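Local coordinates for exopolygalacturonase (PDB 2UVF), which probably hydrolyses the polygalacturonate of pectin from a chain end, as a family 28 exopolygalacturonase, and binds digalacturonic acid, at residues 550-564 with 572-586. Residues are numbered along the deposited sequence; the frame is centred on the assembly and turned at random.
Sequences WHRLVHVNNVQLNNV and LRDSEFNKVTFTELR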
loop_
_atom_site.group_PDB
_atom_site.type_symbol
_atom_site.label_atom_id
_atom_site.label_comp_id
_atom_site.label_asym_id
_atom_site.label_seq_id
_atom_site.Cartn_x
_atom_site.Cartn_y
_atom_site.Cartn_z
ATOM N N TRP A 550 -19.494 -7.243 18.245
ATOM C CA TRP A 550 -20.078 -7.466 16.928
ATOM C C TRP A 550 -19.760 -6.356 15.924
ATOM O O TRP A 550 -19.457 -5.217 16.297
ATOM C CB TRP A 550 -21.594 -7.758 16.994
ATOM C CG TRP A 550 -22.411 -6.737 17.746
ATOM C CD1 TRP A 550 -22.794 -5.491 17.308
ATOM C CD2 TRP A 550 -22.954 -6.884 19.065
ATOM N NE1 TRP A 550 -23.530 -4.849 18.285
ATOM C CE2 TRP A 550 -23.647 -5.679 19.371
ATOM C CE3 TRP A 550 -22.908 -7.908 20.029
ATOM C CZ2 TRP A 550 -24.298 -5.477 20.598
ATOM C CZ3 TRP A 550 -23.557 -7.709 21.250
ATOM C CH2 TRP A 550 -24.243 -6.497 21.522
ATOM N N HIS A 551 -19.824 -6.730 14.648
ATOM C CA HIS A 551 -19.684 -5.813 13.525
ATOM C C HIS A 551 -21.067 -5.343 13.130
ATOM O O HIS A 551 -22.050 -6.058 13.303
ATOM C CB HIS A 551 -19.032 -6.516 12.322
ATOM C CG HIS A 551 -17.878 -7.400 12.686
ATOM N ND1 HIS A 551 -16.587 -6.932 12.796
ATOM C CD2 HIS A 551 -17.826 -8.720 12.981
ATOM C CE1 HIS A 551 -15.787 -7.928 13.130
ATOM N NE2 HIS A 551 -16.513 -9.024 13.249
ATOM N N ARG A 552 -21.152 -4.145 12.584
ATOM C CA ARG A 552 -22.445 -3.604 12.222
ATOM C C ARG A 552 -22.297 -2.714 11.001
ATOM O O ARG A 552 -21.193 -2.314 10.663
ATOM C CB ARG A 552 -23.089 -2.866 13.424
ATOM C CG ARG A 552 -22.488 -1.509 13.738
ATOM C CD ARG A 552 -22.887 -0.961 15.113
ATOM N NE ARG A 552 -22.359 0.400 15.265
ATOM C CZ ARG A 552 -23.032 1.510 14.961
ATOM N NH1 ARG A 552 -24.294 1.436 14.528
ATOM N NH2 ARG A 552 -22.452 2.700 15.104
ATOM N N LEU A 553 -23.412 -2.426 10.336
ATOM C CA LEU A 553 -23.448 -1.488 9.207
ATOM C C LEU A 553 -22.571 -1.881 8.006
ATOM O O LEU A 553 -21.834 -1.058 7.470
ATOM C CB LEU A 553 -23.156 -0.051 9.678
ATOM C CG LEU A 553 -24.200 0.571 10.625
ATOM C CD1 LEU A 553 -23.656 1.838 11.231
ATOM C CD2 LEU A 553 -25.548 0.827 9.901
ATOM N N VAL A 554 -22.667 -3.145 7.597
ATOM C CA VAL A 554 -22.047 -3.632 6.364
ATOM C C VAL A 554 -23.053 -3.549 5.198
ATOM O O VAL A 554 -24.072 -4.236 5.196
ATOM C CB VAL A 554 -21.512 -5.091 6.517
ATOM C CG1 VAL A 554 -20.932 -5.605 5.209
ATOM C CG2 VAL A 554 -20.470 -5.188 7.624
ATOM N N HIS A 555 -22.753 -2.698 4.218
ATOM C CA HIS A 555 -23.597 -2.514 3.023
ATOM C C HIS A 555 -22.953 -3.178 1.801
ATOM O O HIS A 555 -21.922 -2.713 1.307
ATOM C CB HIS A 555 -23.836 -1.023 2.746
ATOM C CG HIS A 555 -23.938 -0.185 3.984
ATOM N ND1 HIS A 555 -25.031 -0.225 4.827
ATOM C CD2 HIS A 555 -23.072 0.700 4.534
ATOM C CE1 HIS A 555 -24.835 0.606 5.836
ATOM N NE2 HIS A 555 -23.656 1.181 5.681
ATOM N N VAL A 556 -23.551 -4.277 1.336
ATOM C CA VAL A 556 -23.037 -5.037 0.189
ATOM C C VAL A 556 -24.012 -4.987 -1.001
ATOM O O VAL A 556 -25.156 -5.435 -0.894
ATOM C CB VAL A 556 -22.668 -6.504 0.574
ATOM C CG1 VAL A 556 -22.251 -7.314 -0.662
ATOM C CG2 VAL A 556 -21.542 -6.527 1.612
ATOM N N ASN A 557 -23.544 -4.428 -2.123
ATOM C CA ASN A 557 -24.365 -4.177 -3.318
ATOM C C ASN A 557 -23.694 -4.538 -4.653
ATOM O O ASN A 557 -22.561 -4.140 -4.918
ATOM C CB ASN A 557 -24.823 -2.709 -3.355
ATOM C CG ASN A 557 -26.137 -2.479 -2.605
ATOM O OD1 ASN A 557 -27.213 -2.921 -3.054
ATOM N ND2 ASN A 557 -26.064 -1.778 -1.460
ATOM N N ASN A 558 -24.414 -5.285 -5.490
ATOM C CA ASN A 558 -23.978 -5.595 -6.860
ATOM C C ASN A 558 -22.592 -6.267 -6.966
ATOM O O ASN A 558 -21.649 -5.713 -7.531
ATOM C CB ASN A 558 -24.090 -4.345 -7.758
ATOM C CG ASN A 558 -23.712 -4.620 -9.215
ATOM O OD1 ASN A 558 -23.900 -5.730 -9.714
ATOM N ND2 ASN A 558 -23.178 -3.602 -9.903
ATOM N N VAL A 559 -22.492 -7.484 -6.449
ATOM C CA VAL A 559 -21.224 -8.230 -6.424
ATOM C C VAL A 559 -21.464 -9.583 -7.093
ATOM O O VAL A 559 -22.490 -10.199 -6.860
ATOM C CB VAL A 559 -20.722 -8.419 -4.942
ATOM C CG1 VAL A 559 -19.548 -9.404 -4.841
ATOM C CG2 VAL A 559 -20.373 -7.074 -4.289
ATOM N N GLN A 560 -20.520 -10.055 -7.913
ATOM C CA GLN A 560 -20.647 -11.362 -8.574
ATOM C C GLN A 560 -19.445 -12.241 -8.259
ATOM O O GLN A 560 -18.300 -11.848 -8.480
ATOM C CB GLN A 560 -20.792 -11.217 -10.101
ATOM C CG GLN A 560 -22.080 -10.569 -10.594
ATOM C CD GLN A 560 -22.053 -9.054 -10.606
ATOM O OE1 GLN A 560 -21.126 -8.435 -11.133
ATOM N NE2 GLN A 560 -23.096 -8.438 -10.042
ATOM N N LEU A 561 -19.720 -13.441 -7.772
ATOM C CA LEU A 561 -18.700 -14.347 -7.308
ATOM C C LEU A 561 -18.796 -15.678 -8.050
ATOM O O LEU A 561 -19.773 -16.430 -7.879
ATOM C CB LEU A 561 -18.838 -14.569 -5.789
ATOM C CG LEU A 561 -18.700 -13.361 -4.872
ATOM C CD1 LEU A 561 -18.847 -13.725 -3.431
ATOM C CD2 LEU A 561 -17.371 -12.773 -5.080
ATOM N N ASN A 562 -17.798 -15.972 -8.882
ATOM C CA ASN A 562 -17.784 -17.244 -9.564
ATOM C C ASN A 562 -16.726 -18.180 -8.997
ATOM O O ASN A 562 -15.573 -17.770 -8.784
ATOM C CB ASN A 562 -17.566 -17.039 -11.062
ATOM C CG ASN A 562 -17.758 -18.307 -11.841
ATOM O OD1 ASN A 562 -18.868 -18.813 -11.964
ATOM N ND2 ASN A 562 -16.677 -18.841 -12.357
ATOM N N ASN A 563 -17.134 -19.428 -8.758
ATOM C CA ASN A 563 -16.244 -20.479 -8.288
ATOM C C ASN A 563 -15.546 -20.095 -6.977
ATOM O O ASN A 563 -14.314 -20.039 -6.886
ATOM C CB ASN A 563 -15.245 -20.887 -9.381
ATOM C CG ASN A 563 -14.293 -21.983 -8.929
ATOM O OD1 ASN A 563 -13.116 -21.960 -9.266
ATOM N ND2 ASN A 563 -14.796 -22.934 -8.155
ATOM N N VAL A 564 -16.373 -19.806 -5.979
ATOM C CA VAL A 564 -15.936 -19.520 -4.625
ATOM C C VAL A 564 -16.705 -20.442 -3.640
ATOM O O VAL A 564 -17.771 -20.999 -3.971
ATOM C CB VAL A 564 -16.123 -18.011 -4.241
ATOM C CG1 VAL A 564 -15.476 -17.080 -5.261
ATOM C CG2 VAL A 564 -17.616 -17.648 -4.032
ATOM N N LEU A 572 -23.118 -10.058 13.179
ATOM C CA LEU A 572 -23.288 -8.890 12.347
ATOM C C LEU A 572 -24.656 -8.255 12.576
ATOM O O LEU A 572 -25.649 -8.956 12.708
ATOM C CB LEU A 572 -23.107 -9.281 10.882
ATOM C CG LEU A 572 -23.149 -8.144 9.865
ATOM C CD1 LEU A 572 -21.881 -7.301 9.940
ATOM C CD2 LEU A 572 -23.354 -8.728 8.484
ATOM N N ARG A 573 -24.702 -6.932 12.623
ATOM C CA ARG A 573 -25.966 -6.226 12.808
ATOM C C ARG A 573 -26.141 -5.092 11.820
ATOM O O ARG A 573 -25.154 -4.548 11.323
ATOM C CB ARG A 573 -26.055 -5.668 14.231
ATOM C CG ARG A 573 -25.791 -6.704 15.287
ATOM C CD ARG A 573 -26.375 -6.309 16.618
ATOM N NE ARG A 573 -26.325 -7.447 17.541
ATOM C CZ ARG A 573 -27.008 -7.524 18.680
ATOM N NH1 ARG A 573 -27.809 -6.524 19.056
ATOM N NH2 ARG A 573 -26.883 -8.602 19.443
ATOM N N ASP A 574 -27.399 -4.722 11.562
ATOM C CA ASP A 574 -27.753 -3.547 10.730
ATOM C C ASP A 574 -27.098 -3.548 9.323
ATOM O O ASP A 574 -26.743 -2.487 8.772
ATOM C CB ASP A 574 -27.476 -2.208 11.463
ATOM C CG ASP A 574 -27.679 -2.290 12.989
ATOM O OD1 ASP A 574 -28.659 -2.922 13.445
ATOM O OD2 ASP A 574 -26.850 -1.695 13.728
ATOM N N SER A 575 -26.975 -4.742 8.740
ATOM C CA SER A 575 -26.292 -4.909 7.460
ATOM C C SER A 575 -27.177 -5.474 6.336
ATOM O O SER A 575 -28.105 -6.236 6.599
ATOM C CB SER A 575 -25.067 -5.793 7.672
ATOM O OG SER A 575 -24.194 -5.213 8.630
ATOM N N GLU A 576 -26.899 -5.103 5.084
ATOM C CA GLU A 576 -27.637 -5.676 3.941
ATOM C C GLU A 576 -26.771 -6.144 2.756
ATOM O O GLU A 576 -25.777 -5.504 2.419
ATOM C CB GLU A 576 -28.775 -4.754 3.461
ATOM C CG GLU A 576 -28.341 -3.474 2.783
ATOM C CD GLU A 576 -27.809 -2.458 3.759
ATOM O OE1 GLU A 576 -28.284 -2.449 4.919
ATOM O OE2 GLU A 576 -26.911 -1.673 3.366
ATOM N N PHE A 577 -27.202 -7.243 2.128
ATOM C CA PHE A 577 -26.503 -7.888 1.017
ATOM C C PHE A 577 -27.394 -7.991 -0.233
ATOM O O PHE A 577 -28.134 -8.968 -0.401
ATOM C CB PHE A 577 -26.030 -9.281 1.439
ATOM C CG PHE A 577 -25.132 -9.278 2.638
ATOM C CD1 PHE A 577 -25.663 -9.365 3.927
ATOM C CD2 PHE A 577 -23.746 -9.199 2.485
ATOM C CE1 PHE A 577 -24.828 -9.360 5.047
ATOM C CE2 PHE A 577 -22.907 -9.190 3.600
ATOM C CZ PHE A 577 -23.445 -9.272 4.880
ATOM N N ASN A 578 -27.289 -6.996 -1.109
ATOM C CA ASN A 578 -28.130 -6.884 -2.291
ATOM C C ASN A 578 -27.435 -7.131 -3.627
ATOM O O ASN A 578 -26.380 -6.559 -3.911
ATOM C CB ASN A 578 -28.827 -5.528 -2.294
ATOM C CG ASN A 578 -29.662 -5.329 -1.046
ATOM O OD1 ASN A 578 -30.076 -6.316 -0.404
ATOM N ND2 ASN A 578 -29.874 -4.073 -0.663
ATOM N N LYS A 579 -28.049 -8.001 -4.428
ATOM C CA LYS A 579 -27.549 -8.357 -5.750
ATOM C C LYS A 579 -26.148 -8.952 -5.671
ATOM O O LYS A 579 -25.238 -8.552 -6.394
ATOM C CB LYS A 579 -27.608 -7.157 -6.703
ATOM C CG LYS A 579 -28.955 -6.422 -6.683
ATOM C CD LYS A 579 -28.830 -5.018 -7.265
ATOM C CE LYS A 579 -28.566 -5.077 -8.761
ATOM N NZ LYS A 579 -29.531 -6.024 -9.393
ATOM N N VAL A 580 -25.988 -9.909 -4.763
ATOM C CA VAL A 580 -24.779 -10.713 -4.692
ATOM C C VAL A 580 -25.100 -12.024 -5.419
ATOM O O VAL A 580 -25.908 -12.821 -4.940
ATOM C CB VAL A 580 -24.349 -10.988 -3.223
ATOM C CG1 VAL A 580 -22.996 -11.729 -3.180
ATOM C CG2 VAL A 580 -24.293 -9.708 -2.413
ATOM N N THR A 581 -24.475 -12.237 -6.578
ATOM C CA THR A 581 -24.752 -13.416 -7.397
ATOM C C THR A 581 -23.612 -14.432 -7.371
ATOM O O THR A 581 -22.506 -14.157 -7.865
ATOM C CB THR A 581 -25.106 -13.022 -8.888
ATOM O OG1 THR A 581 -26.139 -12.034 -8.891
ATOM C CG2 THR A 581 -25.583 -14.240 -9.702
ATOM N N PHE A 582 -23.896 -15.608 -6.821
ATOM C CA PHE A 582 -22.956 -16.731 -6.810
ATOM C C PHE A 582 -23.286 -17.671 -7.961
ATOM O O PHE A 582 -24.401 -18.192 -8.040
ATOM C CB PHE A 582 -23.034 -17.534 -5.498
ATOM C CG PHE A 582 -22.780 -16.724 -4.241
ATOM C CD1 PHE A 582 -23.780 -15.916 -3.694
ATOM C CD2 PHE A 582 -21.557 -16.828 -3.567
ATOM C CE1 PHE A 582 -23.538 -15.170 -2.518
ATOM C CE2 PHE A 582 -21.306 -16.117 -2.391
ATOM C CZ PHE A 582 -22.290 -15.284 -1.864
ATOM N N THR A 583 -22.336 -17.851 -8.869
ATOM C CA THR A 583 -22.401 -18.892 -9.905
ATOM C C THR A 583 -21.262 -19.857 -9.626
ATOM O O THR A 583 -20.306 -19.472 -8.985
ATOM C CB THR A 583 -22.283 -18.286 -11.328
ATOM O OG1 THR A 583 -21.211 -17.328 -11.358
ATOM C CG2 THR A 583 -23.605 -17.576 -11.718
ATOM N N GLU A 584 -21.365 -21.105 -10.081
ATOM C CA GLU A 584 -20.366 -22.159 -9.782
ATOM C C GLU A 584 -19.873 -22.206 -8.322
ATOM O O GLU A 584 -18.695 -22.457 -8.060
ATOM C CB GLU A 584 -19.157 -22.103 -10.734
ATOM C CG GLU A 584 -19.500 -22.057 -12.204
ATOM C CD GLU A 584 -19.981 -23.380 -12.740
ATOM O OE1 GLU A 584 -19.859 -24.402 -12.044
ATOM O OE2 GLU A 584 -20.453 -23.405 -13.882
ATOM N N LEU A 585 -20.784 -21.988 -7.382
ATOM C CA LEU A 585 -20.473 -22.051 -5.957
ATOM C C LEU A 585 -19.843 -23.396 -5.596
ATOM O O LEU A 585 -20.283 -24.429 -6.089
ATOM C CB LEU A 585 -21.755 -21.819 -5.149
ATOM C CG LEU A 585 -21.743 -21.953 -3.635
ATOM C CD1 LEU A 585 -21.111 -20.743 -2.975
ATOM C CD2 LEU A 585 -23.154 -22.136 -3.182
ATOM N N ARG A 586 -18.801 -23.379 -4.765
ATOM C CA ARG A 586 -18.164 -24.612 -4.280
ATOM C C ARG A 586 -18.799 -25.058 -2.965
ATOM O O ARG A 586 -18.172 -25.030 -1.911
ATOM C CB ARG A 586 -16.653 -24.432 -4.107
ATOM C CG ARG A 586 -15.864 -24.600 -5.369
ATOM C CD ARG A 586 -14.482 -25.227 -5.092
ATOM N NE ARG A 586 -13.733 -24.511 -4.065
ATOM C CZ ARG A 586 -13.289 -23.260 -4.176
ATOM N NH1 ARG A 586 -13.509 -22.544 -5.277
ATOM N NH2 ARG A 586 -12.628 -22.718 -3.170
HETATM O O HOH W 1 -25.374 -9.528 -8.868
HETATM O O HOH W 2 -19.671 -18.717 -6.534
#
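Trp550 and Arg573 stack where two successive coils of the right-handed parallel beta-helix meet, near its C-terminal end, a worked example of how a solenoid repeats one backbone pattern while its side chains pair coil to coil. The guanidinium lies flat over the indole, planes 8° apart, with CZ of Arg573 3.9 Å from the centroid of the six-membered ring, a cation-pi contact. The chain, extended from CG to NE, runs over the five-membered ring at CD. Further along, parallel backbone bonds continue around the corners at Asn558 and Lys579. At the bend after Asp574, OG of Ser575 accepts from Val554 N at 2.8 Å and donates to Arg573 O, so the hydroxyl bridges the two coils where strand pairing is interrupted. Inside, CG2 of Val554 presses tightly on CD1 of Leu572 (3.4 Å), CB and CG2 of Val556 meet CD2 of Phe577, and CD1 of Leu561 meets CE2 of Phe582, which Trp591 contacts edge-to-face. Outside, Glu576 bends at chi2 (-74°), bringing OE2, by its syn side, to ND1 of His555 at 2.8 Å, close to the imidazole plane; the carboxylate would favour a proton on ND1. Beyond the corner, Thr583 OG1 donates in plane to a lone pair of Asn562 OD1, 2.8 Å away.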